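Local coordinates for protein cellulase (Soil metagenome, PDB 5I2U) that probably hydrolyses the beta-1,4-glucosidic bonds of cellulose as a halotolerant, TIM-barrel member of glycoside hydrolase family 5, at residues A[90-93]-A[99-102]; A[159-164]-A[173-178]; A[279-284]-A[320-325]. One frame throughout, in Å; residues are numbered along the deposited sequence.

Contact 1: A[90-93]-A[99-102]; sequences AAMG and NYRE
The end of the second strand of a TIM barrel is joined here to the loop that follows it, M92 and G93 meeting N99 and Y100 in a buried Met-aromatic contact beside one backbone hydrogen bond. The M92 chain leaves the strand extended and bends only at its last torsion (chi3 74°), which folds CE over a face of the Y100 ring. From there M92 CE approaches Y100 CG to 3.5 Å and lies over the face, offset toward the rim, 24° off the normal through the ring centre. The sulfur takes a more oblique place, M92 SD being 4.4 Å from the Y100 ring centroid. The backbone closes the loop: Y100 N donates to G93 O at 3.0 Å, nearly straight and in the carbonyl plane, while N99 CB packs against that same oxygen. Within the loop, N99 OD1 accepts from E102 N at 3.2 Å, an Asx motif, and N99 ND2 donates to I96 O. Beyond the pair, M92 rests on A107 and I111 of helix 104-120 and on F129 of the adjoining strand 124-130, and Y100 meets A107 and turns edge-to-face with F142 of helix 136-150.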
loop_
_atom_site.group_PDB
_atom_site.type_symbol
_atom_site.label_atom_id
_atom_site.label_comp_id
_atom_site.label_asym_id
_atom_site.label_seq_id
_atom_site.Cartn_x
_atom_site.Cartn_y
_atom_site.Cartn_z
ATOM N N ALA A 90 5.372 -3.634 0.492
ATOM C CA ALA A 90 6.807 -3.544 0.264
ATOM C C ALA A 90 7.088 -2.279 -0.535
ATOM O O ALA A 90 6.771 -2.206 -1.723
ATOM C CB ALA A 90 7.306 -4.782 -0.481
ATOM N N ALA A 91 7.689 -1.292 0.123
ATOM C CA ALA A 91 7.914 0.001 -0.490
ATOM C C ALA A 91 9.293 0.038 -1.137
ATOM O O ALA A 91 10.285 0.411 -0.501
ATOM C CB ALA A 91 7.755 1.111 0.545
ATOM N N MET A 92 9.340 -0.325 -2.419
ATOM C CA MET A 92 10.584 -0.308 -3.174
ATOM C C MET A 92 10.874 1.098 -3.665
ATOM O O MET A 92 10.332 1.548 -4.667
ATOM C CB MET A 92 10.541 -1.299 -4.337
ATOM C CG MET A 92 11.917 -1.551 -4.931
ATOM S SD MET A 92 11.856 -2.572 -6.414
ATOM C CE MET A 92 11.207 -1.404 -7.607
ATOM N N GLY A 93 11.701 1.802 -2.899
ATOM C CA GLY A 93 12.194 3.128 -3.219
ATOM C C GLY A 93 12.780 3.305 -4.592
ATOM O O GLY A 93 13.691 2.568 -4.985
ATOM N N ASN A 99 18.431 3.667 -4.231
ATOM C CA ASN A 99 17.143 3.235 -4.799
ATOM C C ASN A 99 17.277 2.179 -5.894
ATOM O O ASN A 99 18.386 1.800 -6.263
ATOM C CB ASN A 99 16.406 4.453 -5.354
ATOM C CG ASN A 99 17.120 5.065 -6.544
ATOM O OD1 ASN A 99 17.156 4.478 -7.620
ATOM N ND2 ASN A 99 17.699 6.244 -6.356
ATOM N N TYR A 100 16.128 1.736 -6.427
ATOM C CA TYR A 100 16.068 0.675 -7.448
ATOM C C TYR A 100 16.869 0.964 -8.737
ATOM O O TYR A 100 17.554 0.081 -9.248
ATOM C CB TYR A 100 14.593 0.342 -7.762
ATOM C CG TYR A 100 14.374 -0.599 -8.929
ATOM C CD1 TYR A 100 14.644 -1.960 -8.815
ATOM C CD2 TYR A 100 13.904 -0.126 -10.155
ATOM C CE1 TYR A 100 14.446 -2.820 -9.888
ATOM C CE2 TYR A 100 13.694 -0.981 -11.240
ATOM C CZ TYR A 100 13.971 -2.326 -11.096
ATOM O OH TYR A 100 13.760 -3.169 -12.161
ATOM N N ARG A 101 16.802 2.201 -9.228
ATOM C CA ARG A 101 17.531 2.606 -10.438
ATOM C C ARG A 101 19.055 2.510 -10.239
ATOM O O ARG A 101 19.775 1.967 -11.078
ATOM C CB ARG A 101 17.120 4.020 -10.859
ATOM C CG ARG A 101 15.654 4.104 -11.251
ATOM C CD ARG A 101 15.108 5.508 -11.441
ATOM N NE ARG A 101 15.199 6.319 -10.226
ATOM C CZ ARG A 101 16.102 7.281 -9.984
ATOM N NH1 ARG A 101 17.054 7.612 -10.870
ATOM N NH2 ARG A 101 16.056 7.934 -8.828
ATOM N N GLU A 102 19.527 3.012 -9.105
ATOM C CA GLU A 102 20.946 2.987 -8.761
ATOM C C GLU A 102 21.414 1.590 -8.308
ATOM O O GLU A 102 22.538 1.204 -8.598
ATOM C CB GLU A 102 21.221 4.086 -7.722
ATOM C CG GLU A 102 22.672 4.342 -7.387
ATOM C CD GLU A 102 22.825 4.994 -6.025
ATOM O OE1 GLU A 102 22.033 5.926 -5.727
ATOM O OE2 GLU A 102 23.722 4.557 -5.255
#

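Contact 2: A[159-164]-A[173-178]; sequences EIWNEP and KTYSEE
Y175 reaches from helix 169-186 to the loop at I160 and W161, and its ring makes the tight half of this contact. Its hydroxyl donates to the backbone carbonyl of I160, Y175 OH to I160 O being 2.6 Å, with the donor tilted 24° from the carbonyl plane. One face of the same ring receives the indole: W161 CE3 sits over its centre and comes within 3.5 Å of Y175 CD1. The two ring planes lie at 46°. A face of the indole is in turn occupied by P164 CG, 3.6 Å above its plane. I160 packs beside it: with CG1 lodged between the backbone N and the carbonyl carbon (chi1 64°), the extended chain carries I160 CD1 to 3.5 Å from S176 OG, a hydroxyl whose hydrogen-bond partner is V172 O, one turn earlier in the helix. The loop follows the fourth barrel strand and carries the Asn-Glu-Pro sequence of family 5, in which E163 probably corresponds to the acid/base glutamate of relatives; E163 OE2 is hydrogen-bonded with H222 ND1. Away from the loop the helix is looser and more polar. On one flank K173 NZ and E177 OE2 form a 3.6 Å salt bridge, with D209 as a second partner of K173, and on another flank E178 pairs with K140 of helix 136-150.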
loop_
_atom_site.group_PDB
_atom_site.type_symbol
_atom_site.label_atom_id
_atom_site.label_comp_id
_atom_site.label_asym_id
_atom_site.label_seq_id
_atom_site.Cartn_x
_atom_site.Cartn_y
_atom_site.Cartn_z
ATOM N N GLU A 159 1.328 -2.128 -7.065
ATOM C CA GLU A 159 1.050 -0.710 -6.916
ATOM C C GLU A 159 2.058 0.046 -7.767
ATOM O O GLU A 159 3.228 0.167 -7.418
ATOM C CB GLU A 159 1.120 -0.287 -5.465
ATOM C CG GLU A 159 0.689 1.156 -5.262
ATOM C CD GLU A 159 0.772 1.603 -3.827
ATOM O OE1 GLU A 159 1.077 0.756 -2.964
ATOM O OE2 GLU A 159 0.520 2.803 -3.570
ATOM N N ILE A 160 1.581 0.570 -8.883
ATOM C CA ILE A 160 2.461 0.911 -9.998
ATOM C C ILE A 160 3.179 2.262 -9.894
ATOM O O ILE A 160 4.165 2.489 -10.593
ATOM C CB ILE A 160 1.733 0.760 -11.364
ATOM C CG1 ILE A 160 0.561 1.733 -11.519
ATOM C CG2 ILE A 160 1.239 -0.666 -11.520
ATOM C CD1 ILE A 160 0.043 1.804 -12.934
ATOM N N TRP A 161 2.697 3.148 -9.027
ATOM C CA TRP A 161 3.330 4.451 -8.850
ATOM C C TRP A 161 2.860 5.042 -7.529
ATOM O O TRP A 161 1.754 5.604 -7.448
ATOM C CB TRP A 161 2.970 5.371 -10.019
ATOM C CG TRP A 161 3.703 6.668 -10.064
ATOM C CD1 TRP A 161 4.503 7.213 -9.095
ATOM C CD2 TRP A 161 3.672 7.610 -11.132
ATOM N NE1 TRP A 161 4.973 8.431 -9.498
ATOM C CE2 TRP A 161 4.483 8.705 -10.747
ATOM C CE3 TRP A 161 3.038 7.640 -12.379
ATOM C CZ2 TRP A 161 4.692 9.817 -11.575
ATOM C CZ3 TRP A 161 3.236 8.751 -13.203
ATOM C CH2 TRP A 161 4.057 9.826 -12.794
ATOM N N ASN A 162 3.709 4.909 -6.505
ATOM C CA ASN A 162 3.354 5.284 -5.133
ATOM C C ASN A 162 2.598 6.606 -5.024
ATOM O O ASN A 162 1.419 6.626 -4.691
ATOM C CB ASN A 162 4.608 5.344 -4.269
ATOM C CG ASN A 162 4.363 5.995 -2.909
ATOM O OD1 ASN A 162 3.368 5.711 -2.249
ATOM N ND2 ASN A 162 5.242 6.878 -2.513
ATOM N N GLU A 163 3.290 7.699 -5.316
ATOM C CA GLU A 163 2.752 9.026 -5.098
ATOM C C GLU A 163 3.259 9.943 -6.194
ATOM O O GLU A 163 4.292 10.589 -6.037
ATOM C CB GLU A 163 3.169 9.555 -3.716
ATOM C CG GLU A 163 2.257 9.134 -2.579
ATOM C CD GLU A 163 2.621 9.767 -1.247
ATOM O OE1 GLU A 163 3.662 10.427 -1.119
ATOM O OE2 GLU A 163 1.854 9.579 -0.294
ATOM N N PRO A 164 2.542 9.980 -7.328
ATOM C CA PRO A 164 2.812 11.030 -8.287
ATOM C C PRO A 164 2.539 12.383 -7.613
ATOM O O PRO A 164 1.505 12.529 -6.951
ATOM C CB PRO A 164 1.815 10.761 -9.422
ATOM C CG PRO A 164 1.219 9.418 -9.164
ATOM C CD PRO A 164 1.416 9.115 -7.717
ATOM N N LYS A 173 -2.264 8.794 -16.170
ATOM C CA LYS A 173 -3.148 7.809 -16.820
ATOM C C LYS A 173 -2.444 7.078 -17.961
ATOM O O LYS A 173 -2.656 5.888 -18.141
ATOM C CB LYS A 173 -4.416 8.490 -17.353
ATOM C CG LYS A 173 -5.519 7.554 -17.841
ATOM C CD LYS A 173 -6.554 8.331 -18.641
ATOM C CE LYS A 173 -7.733 7.473 -19.054
ATOM N NZ LYS A 173 -8.332 7.951 -20.331
ATOM N N THR A 174 -1.640 7.800 -18.742
ATOM C CA THR A 174 -0.900 7.212 -19.863
ATOM C C THR A 174 0.122 6.214 -19.349
ATOM O O THR A 174 0.160 5.078 -19.803
ATOM C CB THR A 174 -0.190 8.295 -20.698
ATOM O OG1 THR A 174 -1.134 9.317 -21.068
ATOM C CG2 THR A 174 0.439 7.695 -21.967
ATOM N N TYR A 175 0.935 6.649 -18.389
ATOM C CA TYR A 175 1.866 5.776 -17.674
ATOM C C TYR A 175 1.170 4.517 -17.183
ATOM O O TYR A 175 1.674 3.399 -17.345
ATOM C CB TYR A 175 2.459 6.548 -16.487
ATOM C CG TYR A 175 3.261 5.767 -15.448
ATOM C CD1 TYR A 175 2.628 4.938 -14.508
ATOM C CD2 TYR A 175 4.640 5.907 -15.363
ATOM C CE1 TYR A 175 3.347 4.252 -13.541
ATOM C CE2 TYR A 175 5.374 5.221 -14.392
ATOM C CZ TYR A 175 4.723 4.399 -13.477
ATOM O OH TYR A 175 5.440 3.717 -12.511
ATOM N N SER A 176 -0.001 4.720 -16.590
ATOM C CA SER A 176 -0.767 3.641 -15.980
ATOM C C SER A 176 -1.331 2.664 -17.008
ATOM O O SER A 176 -1.208 1.451 -16.831
ATOM C CB SER A 176 -1.884 4.215 -15.109
ATOM O OG SER A 176 -1.307 4.884 -14.013
ATOM N N GLU A 177 -1.953 3.196 -18.063
ATOM C CA GLU A 177 -2.414 2.376 -19.215
ATOM C C GLU A 177 -1.270 1.511 -19.754
ATOM O O GLU A 177 -1.428 0.305 -19.933
ATOM C CB GLU A 177 -2.979 3.258 -20.345
ATOM C CG GLU A 177 -4.364 3.837 -20.059
ATOM C CD GLU A 177 -4.753 5.030 -20.938
ATOM O OE1 GLU A 177 -3.879 5.661 -21.588
ATOM O OE2 GLU A 177 -5.962 5.351 -20.969
ATOM N N GLU A 178 -0.109 2.129 -19.959
ATOM C CA GLU A 178 1.045 1.430 -20.518
ATOM C C GLU A 178 1.642 0.349 -19.610
ATOM O O GLU A 178 1.984 -0.726 -20.086
ATOM C CB GLU A 178 2.115 2.432 -20.944
ATOM C CG GLU A 178 1.731 3.197 -22.202
ATOM C CD GLU A 178 2.784 4.197 -22.650
ATOM O OE1 GLU A 178 3.951 4.084 -22.233
ATOM O OE2 GLU A 178 2.429 5.102 -23.436
#

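Contact 3: A[279-284]-A[320-325]; sequences ISWVAW and NSIRNA
S321 OG is gripped twice, by the indole NE1 of W267 and by the carbonyl of L317 one turn earlier in the same helix, while S321 CB meets the six-membered ring of W281. The contact across the two segments is apolar. W281 holds its CG between the backbone N and the carbonyl carbon (chi1 52°), and the ring, swung out from the strand, presents its far end to the helix. W281 CZ3 lies 3.7 Å from I322 CG1, and W281 CH2 is 3.9 Å from S321 CB. One turn further on from S321, the approach is longer: the ring lies against S321 and I322 and reaches A325 only at 4.4 Å, between W281 CZ2 and A325 CB. The carbonyl carbon of S321 stands at the edge of the ring and in its plane. The pyrrole side of W281 is fixed separately, NE1 bonding to OE2 of E275, and the W281 side chain also touches V271 and M274 of helix 264-276. Strand 281-284 and helix 320-325 run nearly antiparallel, at 158° with axes 10.5 Å apart, the relation expected between the eighth strand of a TIM barrel and the last helix packed outside it.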
loop_
_atom_site.group_PDB
_atom_site.type_symbol
_atom_site.label_atom_id
_atom_site.label_comp_id
_atom_site.label_asym_id
_atom_site.label_seq_id
_atom_site.Cartn_x
_atom_site.Cartn_y
_atom_site.Cartn_z
ATOM N N ILE A 279 -13.408 0.224 2.799
ATOM C CA ILE A 279 -12.176 0.623 2.109
ATOM C C ILE A 279 -11.007 -0.053 2.816
ATOM O O ILE A 279 -10.899 0.025 4.051
ATOM C CB ILE A 279 -11.965 2.155 2.164
ATOM C CG1 ILE A 279 -13.006 2.870 1.305
ATOM C CG2 ILE A 279 -10.552 2.537 1.728
ATOM C CD1 ILE A 279 -13.118 4.357 1.583
ATOM N N SER A 280 -10.150 -0.730 2.050
ATOM C CA SER A 280 -8.963 -1.367 2.624
ATOM C C SER A 280 -7.906 -0.318 2.951
ATOM O O SER A 280 -7.851 0.719 2.295
ATOM C CB SER A 280 -8.394 -2.418 1.676
ATOM O OG SER A 280 -9.226 -3.557 1.643
ATOM N N TRP A 281 -7.093 -0.569 3.982
ATOM C CA TRP A 281 -6.073 0.412 4.411
ATOM C C TRP A 281 -4.755 -0.173 4.920
ATOM O O TRP A 281 -4.720 -1.247 5.496
ATOM C CB TRP A 281 -6.642 1.429 5.412
ATOM C CG TRP A 281 -7.338 0.879 6.598
ATOM C CD1 TRP A 281 -8.670 0.606 6.708
ATOM C CD2 TRP A 281 -6.757 0.554 7.868
ATOM N NE1 TRP A 281 -8.959 0.112 7.961
ATOM C CE2 TRP A 281 -7.805 0.067 8.698
ATOM C CE3 TRP A 281 -5.450 0.614 8.388
ATOM C CZ2 TRP A 281 -7.592 -0.341 10.024
ATOM C CZ3 TRP A 281 -5.227 0.203 9.715
ATOM C CH2 TRP A 281 -6.299 -0.269 10.514
ATOM N N VAL A 282 -3.684 0.566 4.679
ATOM C CA VAL A 282 -2.329 0.173 5.050
ATOM C C VAL A 282 -1.661 1.349 5.761
ATOM O O VAL A 282 -1.507 2.442 5.186
ATOM C CB VAL A 282 -1.510 -0.243 3.816
ATOM C CG1 VAL A 282 -0.243 -0.983 4.223
ATOM C CG2 VAL A 282 -2.347 -1.124 2.880
ATOM N N ALA A 283 -1.255 1.121 7.011
ATOM C CA ALA A 283 -0.631 2.179 7.825
ATOM C C ALA A 283 0.887 2.264 7.587
ATOM O O ALA A 283 1.552 1.226 7.467
ATOM C CB ALA A 283 -0.935 1.953 9.291
ATOM N N TRP A 284 1.414 3.494 7.556
ATOM C CA TRP A 284 2.852 3.814 7.309
ATOM C C TRP A 284 3.516 4.449 8.550
ATOM O O TRP A 284 2.923 5.360 9.132
ATOM C CB TRP A 284 2.907 4.815 6.164
ATOM C CG TRP A 284 4.256 5.377 5.783
ATOM C CD1 TRP A 284 4.901 6.443 6.355
ATOM C CD2 TRP A 284 5.104 4.913 4.732
ATOM N NE1 TRP A 284 6.104 6.654 5.738
ATOM C CE2 TRP A 284 6.256 5.737 4.733
ATOM C CE3 TRP A 284 5.022 3.862 3.807
ATOM C CZ2 TRP A 284 7.307 5.560 3.819
ATOM C CZ3 TRP A 284 6.058 3.693 2.897
ATOM C CH2 TRP A 284 7.185 4.547 2.904
ATOM N N ASN A 320 -3.073 -1.705 17.491
ATOM C CA ASN A 320 -4.412 -1.838 18.069
ATOM C C ASN A 320 -5.490 -1.671 17.028
ATOM O O ASN A 320 -6.433 -2.457 17.000
ATOM C CB ASN A 320 -4.653 -0.841 19.214
ATOM C CG ASN A 320 -3.830 -1.151 20.453
ATOM O OD1 ASN A 320 -3.518 -2.303 20.746
ATOM N ND2 ASN A 320 -3.471 -0.116 21.184
ATOM N N SER A 321 -5.336 -0.660 16.178
ATOM C CA SER A 321 -6.269 -0.408 15.085
ATOM C C SER A 321 -6.427 -1.631 14.197
ATOM O O SER A 321 -7.546 -2.010 13.845
ATOM C CB SER A 321 -5.809 0.790 14.226
ATOM O OG SER A 321 -6.090 2.039 14.844
ATOM N N ILE A 322 -5.310 -2.254 13.843
ATOM C CA ILE A 322 -5.344 -3.395 12.944
ATOM C C ILE A 322 -5.921 -4.619 13.652
ATOM O O ILE A 322 -6.698 -5.353 13.055
ATOM C CB ILE A 322 -3.950 -3.701 12.331
ATOM C CG1 ILE A 322 -3.490 -2.527 11.477
ATOM C CG2 ILE A 322 -3.983 -4.955 11.457
ATOM C CD1 ILE A 322 -2.010 -2.526 11.179
ATOM N N ARG A 323 -5.524 -4.835 14.899
ATOM C CA ARG A 323 -5.971 -6.007 15.680
ATOM C C ARG A 323 -7.471 -6.020 15.987
ATOM O O ARG A 323 -8.095 -7.074 15.930
ATOM C CB ARG A 323 -5.197 -6.117 16.993
ATOM C CG ARG A 323 -3.817 -6.717 16.845
ATOM C CD ARG A 323 -3.070 -6.616 18.161
ATOM N NE ARG A 323 -3.756 -7.396 19.185
ATOM C CZ ARG A 323 -3.643 -8.718 19.374
ATOM N NH1 ARG A 323 -2.818 -9.472 18.638
ATOM N NH2 ARG A 323 -4.364 -9.294 20.338
ATOM N N ASN A 324 -8.035 -4.857 16.306
ATOM C CA ASN A 324 -9.448 -4.770 16.653
ATOM C C ASN A 324 -10.333 -4.887 15.391
ATOM O O ASN A 324 -11.367 -5.554 15.415
ATOM C CB ASN A 324 -9.715 -3.563 17.589
ATOM C CG ASN A 324 -10.961 -2.755 17.226
ATOM O OD1 ASN A 324 -11.003 -2.080 16.197
ATOM N ND2 ASN A 324 -11.963 -2.784 18.101
ATOM N N ALA A 325 -9.901 -4.276 14.287
ATOM C CA ALA A 325 -10.560 -4.439 12.982
ATOM C C ALA A 325 -10.514 -5.894 12.473
ATOM O O ALA A 325 -11.518 -6.393 11.987
ATOM C CB ALA A 325 -9.940 -3.495 11.958
#

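All three contacts belong to one eight-stranded barrel, and their chemistry follows their place in it. Contacts 1 and 2 are buried and lie at the C-terminal ends of strands 87-93 and 156-159, where the following loops begin; each combines packing on a tyrosine ring with a hydrogen bond to a backbone carbonyl, donated by a backbone N in contact 1 and by a tyrosine hydroxyl in contact 2. Contact 3 is partly buried and lies across the centre of the chain from both; it joins a strand to the outer helix by apolar packing alone. Contacts 1 and 3 touch inside the barrel, A91 CB lying 3.9 Å from W284 CZ3. Contact 2 touches neither.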